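Local coordinates for protein glutaconate coenzyme a-transferase (Acidaminococcus fermentans, PDB 1POI) that transfers the CoA moiety from acetyl-CoA to (R)-2-hydroxyglutarate and related acids such as glutaconate, a step of L-glutamate degradation by the hydroxyglutarate pathway, at residues Trp57-Gly62 with Ala275-Trp280; Gln180-Asp185 with Asp235-Ala240; Lys145-Lys150 with Ala166-Gln171. All coordinates share one frame; numbering follows the deposited sequence.

Contact 1 of 3, residues Trp57-Gly62 with Ala275-Trp280; sequences WDMLIG and AFCKEW
Met-59 meets Phe-276 and Cys-277 with a single atom, its terminal methyl CE. The methyl comes to the ring of Phe-276 in the ring plane, at the edge, where CE lies 3.9 Å from CE1; neither ring face takes part in this meeting. The two side chains cross at about a right angle. On the other partner, Met-59 CE is 4.1 Å from Cys-277 SG, so the methyl is shared between the aromatic edge and the thiol of two successive residues. The methionine runs straight as far as its sulfur and then bends (chi3 80°), which swings CE across to the second helix. A chi1 of 166° turns the Phe-276 ring so that its CE1 edge reaches the methyl, and one face of the ring is backed, toward the rim, by Trp-280 CB 4.1 Å above the ring plane. Helix 55-62 is one of those flanking the parallel sheet of the Rossmann-like CoA-transferase fold, and helix 270-282, from the C-terminal part of the chain, packs against it. The backbones stay well apart, 8.4 Å between CA of Met-59 and CA of Cys-277, and apolar side chains alone bridge the two segments. Tyr-263 of helix 257-266 contacts both: it touches Met-59, meets the Phe-276 ring edge-to-face, and its OH hydrogen-bonds Asp-58 OD2. Phe-36 of helix 32-40 also packs on Met-59.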
ATOM      1  N   TRP A  57      12.693   7.109  32.505  1.00 19.48           N
ATOM      2  CA  TRP A  57      13.513   6.717  33.631  1.00 18.94           C
ATOM      3  C   TRP A  57      13.700   7.861  34.606  1.00 21.37           C
ATOM      4  O   TRP A  57      14.002   7.637  35.778  1.00 24.42           O
ATOM      5  CB  TRP A  57      14.860   6.162  33.179  1.00 20.91           C
ATOM      6  CG  TRP A  57      14.742   4.741  32.731  1.00 23.85           C
ATOM      7  CD1 TRP A  57      14.557   4.295  31.450  1.00 22.85           C
ATOM      8  CD2 TRP A  57      14.690   3.576  33.571  1.00 24.91           C
ATOM      9  NE1 TRP A  57      14.380   2.934  31.443  1.00 26.14           N
ATOM     10  CE2 TRP A  57      14.458   2.463  32.730  1.00 26.42           C
ATOM     11  CE3 TRP A  57      14.814   3.370  34.957  1.00 22.13           C
ATOM     12  CZ2 TRP A  57      14.343   1.149  33.227  1.00 23.85           C
ATOM     13  CZ3 TRP A  57      14.700   2.075  35.447  1.00 23.09           C
ATOM     14  CH2 TRP A  57      14.468   0.977  34.582  1.00 21.13           C
ATOM     15  N   ASP A  58      13.504   9.091  34.148  1.00 21.71           N
ATOM     16  CA  ASP A  58      13.648  10.227  35.047  1.00 19.43           C
ATOM     17  C   ASP A  58      12.519  10.204  36.039  1.00 18.87           C
ATOM     18  O   ASP A  58      12.722  10.381  37.234  1.00 20.06           O
ATOM     19  CB  ASP A  58      13.597  11.544  34.311  1.00 20.13           C
ATOM     20  CG  ASP A  58      14.259  12.650  35.086  1.00 24.32           C
ATOM     21  OD1 ASP A  58      15.428  12.451  35.465  1.00 26.16           O
ATOM     22  OD2 ASP A  58      13.631  13.715  35.309  1.00 24.94           O
ATOM     23  N   MET A  59      11.315   9.974  35.552  1.00 19.18           N
ATOM     24  CA  MET A  59      10.184   9.947  36.442  1.00 19.94           C
ATOM     25  C   MET A  59      10.318   8.853  37.501  1.00 22.79           C
ATOM     26  O   MET A  59      10.114   9.123  38.686  1.00 25.14           O
ATOM     27  CB  MET A  59       8.897   9.864  35.643  1.00 20.78           C
ATOM     28  CG  MET A  59       8.672  11.123  34.806  1.00 20.49           C
ATOM     29  SD  MET A  59       7.095  11.050  33.978  1.00 28.81           S
ATOM     30  CE  MET A  59       6.019  11.510  35.256  1.00 25.60           C
ATOM     31  N   LEU A  60      10.754   7.660  37.100  1.00 22.61           N
ATOM     32  CA  LEU A  60      10.943   6.546  38.033  1.00 21.23           C
ATOM     33  C   LEU A  60      12.009   6.902  39.078  1.00 20.92           C
ATOM     34  O   LEU A  60      11.782   6.749  40.277  1.00 21.52           O
ATOM     35  CB  LEU A  60      11.357   5.272  37.285  1.00 21.19           C
ATOM     36  CG  LEU A  60      10.337   4.668  36.313  1.00 22.10           C
ATOM     37  CD1 LEU A  60      10.946   3.491  35.546  1.00 14.61           C
ATOM     38  CD2 LEU A  60       9.070   4.261  37.063  1.00 17.31           C
ATOM     39  N   ILE A  61      13.159   7.395  38.626  1.00 18.77           N
ATOM     40  CA  ILE A  61      14.242   7.774  39.529  1.00 18.31           C
ATOM     41  C   ILE A  61      13.788   8.832  40.542  1.00 20.26           C
ATOM     42  O   ILE A  61      13.864   8.607  41.752  1.00 23.36           O
ATOM     43  CB  ILE A  61      15.443   8.314  38.751  1.00 16.99           C
ATOM     44  CG1 ILE A  61      16.040   7.221  37.876  1.00 16.20           C
ATOM     45  CG2 ILE A  61      16.483   8.860  39.697  1.00 17.71           C
ATOM     46  CD1 ILE A  61      17.139   7.718  36.991  1.00 19.95           C
ATOM     47  N   GLY A  62      13.311   9.969  40.039  1.00 20.25           N
ATOM     48  CA  GLY A  62      12.839  11.047  40.887  1.00 18.65           C
ATOM     49  C   GLY A  62      11.792  10.601  41.884  1.00 19.27           C
ATOM     50  O   GLY A  62      11.720  11.150  42.979  1.00 20.05           O
ATOM     51  N   ALA A 275       4.927  18.040  42.555  1.00 22.34           N
ATOM     52  CA  ALA A 275       3.697  18.787  42.295  1.00 22.63           C
ATOM     53  C   ALA A 275       3.166  18.356  40.927  1.00 22.03           C
ATOM     54  O   ALA A 275       1.981  18.011  40.781  1.00 20.73           O
ATOM     55  CB  ALA A 275       3.994  20.271  42.305  1.00 21.89           C
ATOM     56  N   PHE A 276       4.070  18.365  39.941  1.00 21.20           N
ATOM     57  CA  PHE A 276       3.772  17.950  38.581  1.00 18.50           C
ATOM     58  C   PHE A 276       3.220  16.539  38.579  1.00 17.73           C
ATOM     59  O   PHE A 276       2.172  16.274  37.983  1.00 16.31           O
ATOM     60  CB  PHE A 276       5.034  17.981  37.736  1.00 20.55           C
ATOM     61  CG  PHE A 276       4.898  17.265  36.420  1.00 25.65           C
ATOM     62  CD1 PHE A 276       5.146  15.891  36.331  1.00 23.31           C
ATOM     63  CD2 PHE A 276       4.484  17.960  35.274  1.00 26.01           C
ATOM     64  CE1 PHE A 276       4.983  15.217  35.131  1.00 29.58           C
ATOM     65  CE2 PHE A 276       4.315  17.303  34.063  1.00 26.38           C
ATOM     66  CZ  PHE A 276       4.564  15.926  33.983  1.00 30.47           C
ATOM     67  N   CYS A 277       3.938  15.627  39.232  1.00 17.29           N
ATOM     68  CA  CYS A 277       3.490  14.240  39.289  1.00 20.04           C
ATOM     69  C   CYS A 277       2.135  14.075  39.938  1.00 19.97           C
ATOM     70  O   CYS A 277       1.336  13.259  39.474  1.00 23.43           O
ATOM     71  CB  CYS A 277       4.501  13.330  39.977  1.00 21.27           C
ATOM     72  SG  CYS A 277       6.017  13.078  39.067  1.00 23.82           S
ATOM     73  N   LYS A 278       1.863  14.808  41.015  1.00 21.27           N
ATOM     74  CA  LYS A 278       0.560  14.670  41.656  1.00 25.35           C
ATOM     75  C   LYS A 278      -0.603  14.991  40.697  1.00 25.73           C
ATOM     76  O   LYS A 278      -1.631  14.314  40.716  1.00 24.06           O
ATOM     77  CB  LYS A 278       0.445  15.525  42.917  1.00 28.62           C
ATOM     78  CG  LYS A 278      -0.924  15.338  43.554  1.00 36.78           C
ATOM     79  CD  LYS A 278      -1.112  16.044  44.870  1.00 42.55           C
ATOM     80  CE  LYS A 278      -2.512  15.733  45.371  1.00 46.60           C
ATOM     81  NZ  LYS A 278      -2.702  16.055  46.813  1.00 52.43           N
ATOM     82  N   GLU A 279      -0.409  15.994  39.842  1.00 24.78           N
ATOM     83  CA  GLU A 279      -1.415  16.414  38.872  1.00 22.30           C
ATOM     84  C   GLU A 279      -1.578  15.495  37.670  1.00 20.59           C
ATOM     85  O   GLU A 279      -2.693  15.079  37.346  1.00 18.96           O
ATOM     86  CB  GLU A 279      -1.079  17.811  38.374  1.00 22.67           C
ATOM     87  CG  GLU A 279      -1.987  18.319  37.276  1.00 22.68           C
ATOM     88  CD  GLU A 279      -1.497  19.635  36.701  1.00 24.14           C
ATOM     89  OE1 GLU A 279      -0.340  20.014  36.992  1.00 26.23           O
ATOM     90  OE2 GLU A 279      -2.263  20.292  35.963  1.00 21.01           O
ATOM     91  N   TRP A 280      -0.465  15.199  37.002  1.00 20.98           N
ATOM     92  CA  TRP A 280      -0.477  14.347  35.801  1.00 21.10           C
ATOM     93  C   TRP A 280      -0.518  12.825  36.016  1.00 22.97           C
ATOM     94  O   TRP A 280      -1.135  12.094  35.224  1.00 22.22           O
ATOM     95  CB  TRP A 280       0.697  14.724  34.891  1.00 19.47           C
ATOM     96  CG  TRP A 280       0.529  16.087  34.296  1.00 18.36           C
ATOM     97  CD1 TRP A 280       1.074  17.250  34.746  1.00 18.29           C
ATOM     98  CD2 TRP A 280      -0.339  16.444  33.216  1.00 19.08           C
ATOM     99  NE1 TRP A 280       0.581  18.311  34.033  1.00 16.52           N
ATOM    100  CE2 TRP A 280      -0.285  17.846  33.085  1.00 15.89           C
ATOM    101  CE3 TRP A 280      -1.161  15.710  32.346  1.00 21.18           C
ATOM    102  CZ2 TRP A 280      -1.017  18.532  32.128  1.00 12.04           C
ATOM    103  CZ3 TRP A 280      -1.895  16.401  31.388  1.00 17.58           C
ATOM    104  CH2 TRP A 280      -1.814  17.798  31.292  1.00 16.29           C
TER

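Contact 2 of 3, residues Gln180-Asp185 with Asp235-Ala240; sequences QQASPD and DAVVLA
A classic beta bulge, Gln-180 and Gln-181 both facing Arg-189, marks the corner where the chain leaves the main parallel sheet for a small mixed one; just beyond it, Ala-182 and Ser-183 pack on Val-237 of strand 236-239, an outermost strand of the parallel sheet within this chain. Val-237 carries its side of the contact with both methyls. With CG1 anti to the backbone N (chi1 170°), that branch faces Ala-182, and CG1 lies 4.2 Å from Ala-182 CB. The other branch, CG2, approaches the backbone: Ser-183 O stands 3.5 Å from Val-237 CG2 and 4.0 Å from Val-237 CG1, so the carbonyl oxygen rests against the valine fork, closer to one prong. No hydrogen bond links the two segments. The CB of Ser-183 points away from Val-237, which leaves its carbonyl to make the contact. Backbone hydrogen bonds to Glu-213 and Ile-215 tie Ala-182 to strand 213-214 and the residue after it. Around the pair, Val-209 of the adjacent strand 206-211 and Ile-214 of strand 213-214 also pack on Val-237, whereas Ala-236 and Val-238 turn to helix 6-13.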
ATOM      1  N   GLN A 180       2.367   0.522  17.287  1.00 12.66           N
ATOM      2  CA  GLN A 180       1.201   1.071  16.600  1.00 11.03           C
ATOM      3  C   GLN A 180       0.034   0.122  16.459  1.00 11.34           C
ATOM      4  O   GLN A 180      -1.115   0.557  16.492  1.00 14.84           O
ATOM      5  CB  GLN A 180       1.565   1.653  15.243  1.00  6.03           C
ATOM      6  CG  GLN A 180       2.477   2.853  15.324  1.00  4.42           C
ATOM      7  CD  GLN A 180       3.905   2.435  15.464  1.00  8.09           C
ATOM      8  OE1 GLN A 180       4.190   1.263  15.677  1.00 15.75           O
ATOM      9  NE2 GLN A 180       4.817   3.356  15.270  1.00  9.74           N
ATOM     10  N   GLN A 181       0.305  -1.165  16.294  1.00 12.51           N
ATOM     11  CA  GLN A 181      -0.785  -2.147  16.165  1.00 13.65           C
ATOM     12  C   GLN A 181      -0.389  -3.490  16.784  1.00 12.65           C
ATOM     13  O   GLN A 181       0.799  -3.873  16.774  1.00 13.58           O
ATOM     14  CB  GLN A 181      -1.146  -2.382  14.692  1.00 13.52           C
ATOM     15  CG  GLN A 181      -1.438  -1.143  13.871  1.00  9.50           C
ATOM     16  CD  GLN A 181      -1.483  -1.456  12.401  1.00 11.04           C
ATOM     17  OE1 GLN A 181      -0.443  -1.688  11.780  1.00 12.03           O
ATOM     18  NE2 GLN A 181      -2.685  -1.492  11.833  1.00  9.10           N
ATOM     19  N   ALA A 182      -1.385  -4.201  17.296  1.00  6.23           N
ATOM     20  CA  ALA A 182      -1.177  -5.500  17.915  1.00  6.38           C
ATOM     21  C   ALA A 182      -2.478  -6.274  17.813  1.00  9.15           C
ATOM     22  O   ALA A 182      -3.536  -5.686  17.582  1.00 11.85           O
ATOM     23  CB  ALA A 182      -0.764  -5.340  19.360  1.00  2.00           C
ATOM     24  N   SER A 183      -2.383  -7.595  17.860  1.00 10.29           N
ATOM     25  CA  SER A 183      -3.562  -8.453  17.774  1.00 13.52           C
ATOM     26  C   SER A 183      -3.936  -8.992  19.162  1.00 17.01           C
ATOM     27  O   SER A 183      -3.166  -8.839  20.137  1.00 21.53           O
ATOM     28  CB  SER A 183      -3.277  -9.625  16.829  1.00 15.05           C
ATOM     29  OG  SER A 183      -1.935 -10.086  16.979  1.00 14.72           O
ATOM     30  N   PRO A 184      -5.126  -9.602  19.295  1.00 14.06           N
ATOM     31  CA  PRO A 184      -5.458 -10.118  20.619  1.00 15.46           C
ATOM     32  C   PRO A 184      -4.513 -11.265  21.033  1.00 15.39           C
ATOM     33  O   PRO A 184      -4.403 -11.580  22.205  1.00 18.85           O
ATOM     34  CB  PRO A 184      -6.887 -10.604  20.435  1.00 13.43           C
ATOM     35  CG  PRO A 184      -7.416  -9.642  19.446  1.00 15.40           C
ATOM     36  CD  PRO A 184      -6.315  -9.609  18.437  1.00 14.11           C
ATOM     37  N   ASP A 185      -3.842 -11.899  20.082  1.00 14.85           N
ATOM     38  CA  ASP A 185      -2.940 -12.977  20.438  1.00 12.47           C
ATOM     39  C   ASP A 185      -1.531 -12.515  20.693  1.00 10.45           C
ATOM     40  O   ASP A 185      -0.631 -13.340  20.838  1.00 10.25           O
ATOM     41  CB  ASP A 185      -2.947 -14.106  19.402  1.00 16.97           C
ATOM     42  CG  ASP A 185      -2.290 -13.729  18.070  1.00 19.08           C
ATOM     43  OD1 ASP A 185      -1.419 -12.834  17.997  1.00 16.02           O
ATOM     44  OD2 ASP A 185      -2.665 -14.371  17.071  1.00 21.39           O
ATOM     45  N   ASP A 235       2.722 -11.279  26.480  1.00 20.54           N
ATOM     46  CA  ASP A 235       1.749 -11.669  27.516  1.00 18.68           C
ATOM     47  C   ASP A 235       0.543 -10.773  27.711  1.00 16.27           C
ATOM     48  O   ASP A 235      -0.565 -11.274  27.893  1.00 14.82           O
ATOM     49  CB  ASP A 235       2.455 -11.829  28.841  1.00 17.79           C
ATOM     50  CG  ASP A 235       3.491 -12.854  28.772  1.00 19.06           C
ATOM     51  OD1 ASP A 235       3.082 -14.036  28.727  1.00 22.84           O
ATOM     52  OD2 ASP A 235       4.690 -12.480  28.695  1.00 19.29           O
ATOM     53  N   ALA A 236       0.777  -9.461  27.760  1.00 15.80           N
ATOM     54  CA  ALA A 236      -0.313  -8.476  27.929  1.00 17.33           C
ATOM     55  C   ALA A 236      -0.384  -7.438  26.798  1.00 16.24           C
ATOM     56  O   ALA A 236       0.611  -6.755  26.514  1.00 17.05           O
ATOM     57  CB  ALA A 236      -0.172  -7.746  29.270  1.00 13.35           C
ATOM     58  N   VAL A 237      -1.545  -7.353  26.151  1.00 16.02           N
ATOM     59  CA  VAL A 237      -1.807  -6.382  25.081  1.00 15.37           C
ATOM     60  C   VAL A 237      -2.779  -5.359  25.649  1.00 15.06           C
ATOM     61  O   VAL A 237      -3.872  -5.718  26.090  1.00 14.09           O
ATOM     62  CB  VAL A 237      -2.461  -7.015  23.823  1.00 14.38           C
ATOM     63  CG1 VAL A 237      -2.919  -5.924  22.889  1.00 18.03           C
ATOM     64  CG2 VAL A 237      -1.476  -7.878  23.080  1.00 13.64           C
ATOM     65  N   VAL A 238      -2.378  -4.092  25.641  1.00 15.90           N
ATOM     66  CA  VAL A 238      -3.218  -3.012  26.172  1.00 17.96           C
ATOM     67  C   VAL A 238      -3.459  -1.876  25.158  1.00 16.53           C
ATOM     68  O   VAL A 238      -2.511  -1.297  24.622  1.00 15.33           O
ATOM     69  CB  VAL A 238      -2.567  -2.385  27.451  1.00 19.45           C
ATOM     70  CG1 VAL A 238      -3.510  -1.395  28.086  1.00 17.30           C
ATOM     71  CG2 VAL A 238      -2.160  -3.463  28.445  1.00 19.60           C
ATOM     72  N   LEU A 239      -4.720  -1.543  24.911  1.00 16.90           N
ATOM     73  CA  LEU A 239      -5.050  -0.456  23.973  1.00 17.35           C
ATOM     74  C   LEU A 239      -4.784   0.885  24.650  1.00 13.46           C
ATOM     75  O   LEU A 239      -5.434   1.216  25.621  1.00 18.15           O
ATOM     76  CB  LEU A 239      -6.521  -0.541  23.547  1.00 16.35           C
ATOM     77  CG  LEU A 239      -6.991   0.373  22.402  1.00 21.31           C
ATOM     78  CD1 LEU A 239      -6.001   0.365  21.252  1.00 18.81           C
ATOM     79  CD2 LEU A 239      -8.371  -0.053  21.890  1.00 20.03           C
ATOM     80  N   ALA A 240      -3.786   1.617  24.189  1.00 12.10           N
ATOM     81  CA  ALA A 240      -3.459   2.909  24.766  1.00 10.75           C
ATOM     82  C   ALA A 240      -3.072   3.962  23.722  1.00 12.88           C
ATOM     83  O   ALA A 240      -1.879   4.134  23.419  1.00 11.47           O
ATOM     84  CB  ALA A 240      -2.377   2.769  25.763  1.00  4.15           C
TER

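Contact 3 of 3, residues Lys145-Lys150 with Ala166-Gln171; sequences KVPDDK and AVPVPQ
The pyrrolidine rings of Pro-147 and Pro-168 are the near-flat groups of this contact, and they meet along their perimeters, with neither face laid on the other. Pro-147 CG lies 4.1 Å from Pro-168 CB, and Pro-147 CB is equally far from Pro-168 CG; the rings cross obliquely. The CG and CD side of the Pro-168 ring also meets two backbone oxygens that lie outward of the ring, closer to its plane than to a position over a face. Asp-149 O is 3.4 Å from Pro-168 CG and its carbonyl points roughly at that carbon (about 157° at the oxygen), while Lys-150 O reaches Pro-168 CD at 3.3 Å more obliquely (about 135°). Outside the segments, Phe-158 of a third subunit, another copy of this protein, also packs on Pro-168. The loop 145-150 leads into strand 152-156, which forms an antiparallel hairpin with strand 162-168, and the backbone pairing of Ala-166 with Lys-152 lies just inside this end. The side chain of Lys-150 turns its back on the prolines: it is extended throughout, with CG anti to the backbone N (chi1 178°), and its buried NZ forms a salt bridge with Glu-98 and hydrogen bonds to the carbonyl oxygens of Asp-99 and Glu-132, a setting likely to favour the charged ammonium. Its own carbonyl receives the Tyr-100 hydroxyl. No hydrogen bond crosses between the segments. Proline has no N-H, so at Pro-168 the ring methylenes face the Asp-149 and Lys-150 oxygens, and loop and strand end are joined by carbon contacts and probably weak CH-to-oxygen attraction.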
ATOM      1  N   LYS A 145      19.572  -8.961  41.703  1.00 28.40           N
ATOM      2  CA  LYS A 145      19.379  -8.473  40.325  1.00 25.77           C
ATOM      3  C   LYS A 145      20.550  -7.702  39.691  1.00 25.15           C
ATOM      4  O   LYS A 145      20.413  -7.206  38.569  1.00 22.51           O
ATOM      5  CB  LYS A 145      18.076  -7.661  40.173  1.00 23.28           C
ATOM      6  CG  LYS A 145      16.816  -8.321  40.712  1.00 19.16           C
ATOM      7  CD  LYS A 145      16.438  -9.502  39.882  1.00 16.00           C
ATOM      8  CE  LYS A 145      15.283 -10.266  40.473  1.00 19.46           C
ATOM      9  NZ  LYS A 145      13.952  -9.697  40.145  1.00 22.48           N
ATOM     10  N   VAL A 146      21.692  -7.620  40.375  1.00 24.29           N
ATOM     11  CA  VAL A 146      22.861  -6.926  39.811  1.00 25.89           C
ATOM     12  C   VAL A 146      24.104  -7.830  39.800  1.00 26.30           C
ATOM     13  O   VAL A 146      24.451  -8.438  40.818  1.00 29.55           O
ATOM     14  CB  VAL A 146      23.192  -5.620  40.582  1.00 25.32           C
ATOM     15  CG1 VAL A 146      24.458  -4.972  40.034  1.00 24.20           C
ATOM     16  CG2 VAL A 146      22.037  -4.648  40.476  1.00 26.06           C
ATOM     17  N   PRO A 147      24.756  -7.974  38.632  1.00 24.36           N
ATOM     18  CA  PRO A 147      25.955  -8.799  38.468  1.00 22.62           C
ATOM     19  C   PRO A 147      26.981  -8.468  39.527  1.00 23.34           C
ATOM     20  O   PRO A 147      27.053  -7.323  39.970  1.00 25.19           O
ATOM     21  CB  PRO A 147      26.450  -8.383  37.093  1.00 21.06           C
ATOM     22  CG  PRO A 147      25.180  -8.217  36.362  1.00 21.95           C
ATOM     23  CD  PRO A 147      24.315  -7.451  37.329  1.00 23.04           C
ATOM     24  N   ASP A 148      27.768  -9.461  39.936  1.00 22.84           N
ATOM     25  CA  ASP A 148      28.793  -9.228  40.943  1.00 21.63           C
ATOM     26  C   ASP A 148      29.942  -8.526  40.292  1.00 19.39           C
ATOM     27  O   ASP A 148      30.719  -7.884  40.965  1.00 20.83           O
ATOM     28  CB  ASP A 148      29.283 -10.528  41.580  1.00 25.76           C
ATOM     29  CG  ASP A 148      28.278 -11.133  42.556  1.00 28.16           C
ATOM     30  OD1 ASP A 148      27.191 -10.556  42.813  1.00 28.47           O
ATOM     31  OD2 ASP A 148      28.588 -12.218  43.070  1.00 33.05           O
ATOM     32  N   ASP A 149      30.063  -8.680  38.978  1.00 20.07           N
ATOM     33  CA  ASP A 149      31.132  -8.027  38.212  1.00 18.25           C
ATOM     34  C   ASP A 149      30.601  -7.176  37.067  1.00 16.23           C
ATOM     35  O   ASP A 149      29.715  -7.612  36.321  1.00 13.13           O
ATOM     36  CB  ASP A 149      32.095  -9.052  37.634  1.00 15.63           C
ATOM     37  CG  ASP A 149      32.928  -9.705  38.690  1.00 18.72           C
ATOM     38  OD1 ASP A 149      33.944  -9.112  39.122  1.00 18.02           O
ATOM     39  OD2 ASP A 149      32.563 -10.820  39.095  1.00 21.39           O
ATOM     40  N   LYS A 150      31.096  -5.945  36.982  1.00 14.56           N
ATOM     41  CA  LYS A 150      30.709  -5.049  35.910  1.00 15.38           C
ATOM     42  C   LYS A 150      31.212  -5.691  34.592  1.00 17.34           C
ATOM     43  O   LYS A 150      30.448  -5.867  33.640  1.00 19.43           O
ATOM     44  CB  LYS A 150      31.353  -3.676  36.121  1.00 14.95           C
ATOM     45  CG  LYS A 150      31.049  -2.684  35.016  1.00 12.44           C
ATOM     46  CD  LYS A 150      31.725  -1.355  35.244  1.00 13.71           C
ATOM     47  CE  LYS A 150      31.305  -0.395  34.149  1.00 14.69           C
ATOM     48  NZ  LYS A 150      31.558   1.006  34.497  1.00 14.77           N
ATOM     49  N   ALA A 166      34.667  -8.835  28.649  1.00 10.22           N
ATOM     50  CA  ALA A 166      33.513  -9.725  28.692  1.00  8.92           C
ATOM     51  C   ALA A 166      32.492  -9.033  29.560  1.00 11.43           C
ATOM     52  O   ALA A 166      32.843  -8.479  30.609  1.00 17.77           O
ATOM     53  CB  ALA A 166      33.888 -11.070  29.262  1.00  6.52           C
ATOM     54  N   VAL A 167      31.234  -9.076  29.141  1.00 10.86           N
ATOM     55  CA  VAL A 167      30.158  -8.398  29.845  1.00 11.18           C
ATOM     56  C   VAL A 167      29.004  -9.353  30.140  1.00 12.91           C
ATOM     57  O   VAL A 167      28.593 -10.125  29.285  1.00 12.78           O
ATOM     58  CB  VAL A 167      29.676  -7.179  28.989  1.00  7.74           C
ATOM     59  CG1 VAL A 167      28.328  -6.723  29.401  1.00  9.27           C
ATOM     60  CG2 VAL A 167      30.628  -6.033  29.136  1.00  9.24           C
ATOM     61  N   PRO A 168      28.449  -9.293  31.356  1.00 17.28           N
ATOM     62  CA  PRO A 168      27.338 -10.183  31.704  1.00 18.63           C
ATOM     63  C   PRO A 168      26.087  -9.871  30.907  1.00 17.50           C
ATOM     64  O   PRO A 168      25.705  -8.708  30.802  1.00 18.96           O
ATOM     65  CB  PRO A 168      27.091  -9.859  33.183  1.00 18.63           C
ATOM     66  CG  PRO A 168      28.395  -9.285  33.648  1.00 18.40           C
ATOM     67  CD  PRO A 168      28.785  -8.422  32.494  1.00 17.52           C
ATOM     68  N   VAL A 169      25.442 -10.904  30.382  1.00 17.66           N
ATOM     69  CA  VAL A 169      24.191 -10.755  29.633  1.00 16.22           C
ATOM     70  C   VAL A 169      23.091 -10.572  30.693  1.00 17.80           C
ATOM     71  O   VAL A 169      22.963 -11.377  31.612  1.00 21.71           O
ATOM     72  CB  VAL A 169      23.937 -12.005  28.773  1.00 12.72           C
ATOM     73  CG1 VAL A 169      22.530 -12.048  28.296  1.00 14.48           C
ATOM     74  CG2 VAL A 169      24.849 -11.992  27.593  1.00 11.20           C
ATOM     75  N   PRO A 170      22.305  -9.500  30.597  1.00 17.99           N
ATOM     76  CA  PRO A 170      21.242  -9.228  31.562  1.00 19.59           C
ATOM     77  C   PRO A 170      20.019 -10.144  31.476  1.00 22.67           C
ATOM     78  O   PRO A 170      19.677 -10.625  30.405  1.00 26.98           O
ATOM     79  CB  PRO A 170      20.885  -7.781  31.246  1.00 19.67           C
ATOM     80  CG  PRO A 170      20.991  -7.750  29.760  1.00 18.91           C
ATOM     81  CD  PRO A 170      22.283  -8.515  29.501  1.00 21.95           C
ATOM     82  N   GLN A 171      19.365 -10.379  32.615  1.00 24.76           N
ATOM     83  CA  GLN A 171      18.168 -11.218  32.698  1.00 25.54           C
ATOM     84  C   GLN A 171      16.986 -10.312  33.001  1.00 24.56           C
ATOM     85  O   GLN A 171      16.774  -9.878  34.127  1.00 26.20           O
ATOM     86  CB  GLN A 171      18.337 -12.260  33.793  1.00 30.58           C
ATOM     87  CG  GLN A 171      19.529 -13.157  33.545  1.00 42.39           C
ATOM     88  CD  GLN A 171      19.570 -14.336  34.483  1.00 49.10           C
ATOM     89  OE1 GLN A 171      18.744 -15.256  34.387  1.00 52.59           O
ATOM     90  NE2 GLN A 171      20.529 -14.323  35.405  1.00 51.23           N
TER

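From the N terminus, after the first strands of the parallel sheet, the chain reaches helix 55-62, where contact 1 opens; its partner on helix 270-282 comes 213 residues later, and the long loop so closed encloses both other contacts. Contact 3 is the shortest closure, bringing 145-150 back against 166-171 across the hairpin of the antiparallel sheet. The chain then re-enters the parallel sheet by strand 174-179 and turns off it at 180-185, against which 235-240 packs to close contact 2. Contacts 3 and 2 follow in series without crossing. The three centres lie 26 to 31 Å apart, so the contacts separately tie C-terminal helix to sheet-flanking helix, small sheet to outer strand, and loop to hairpin.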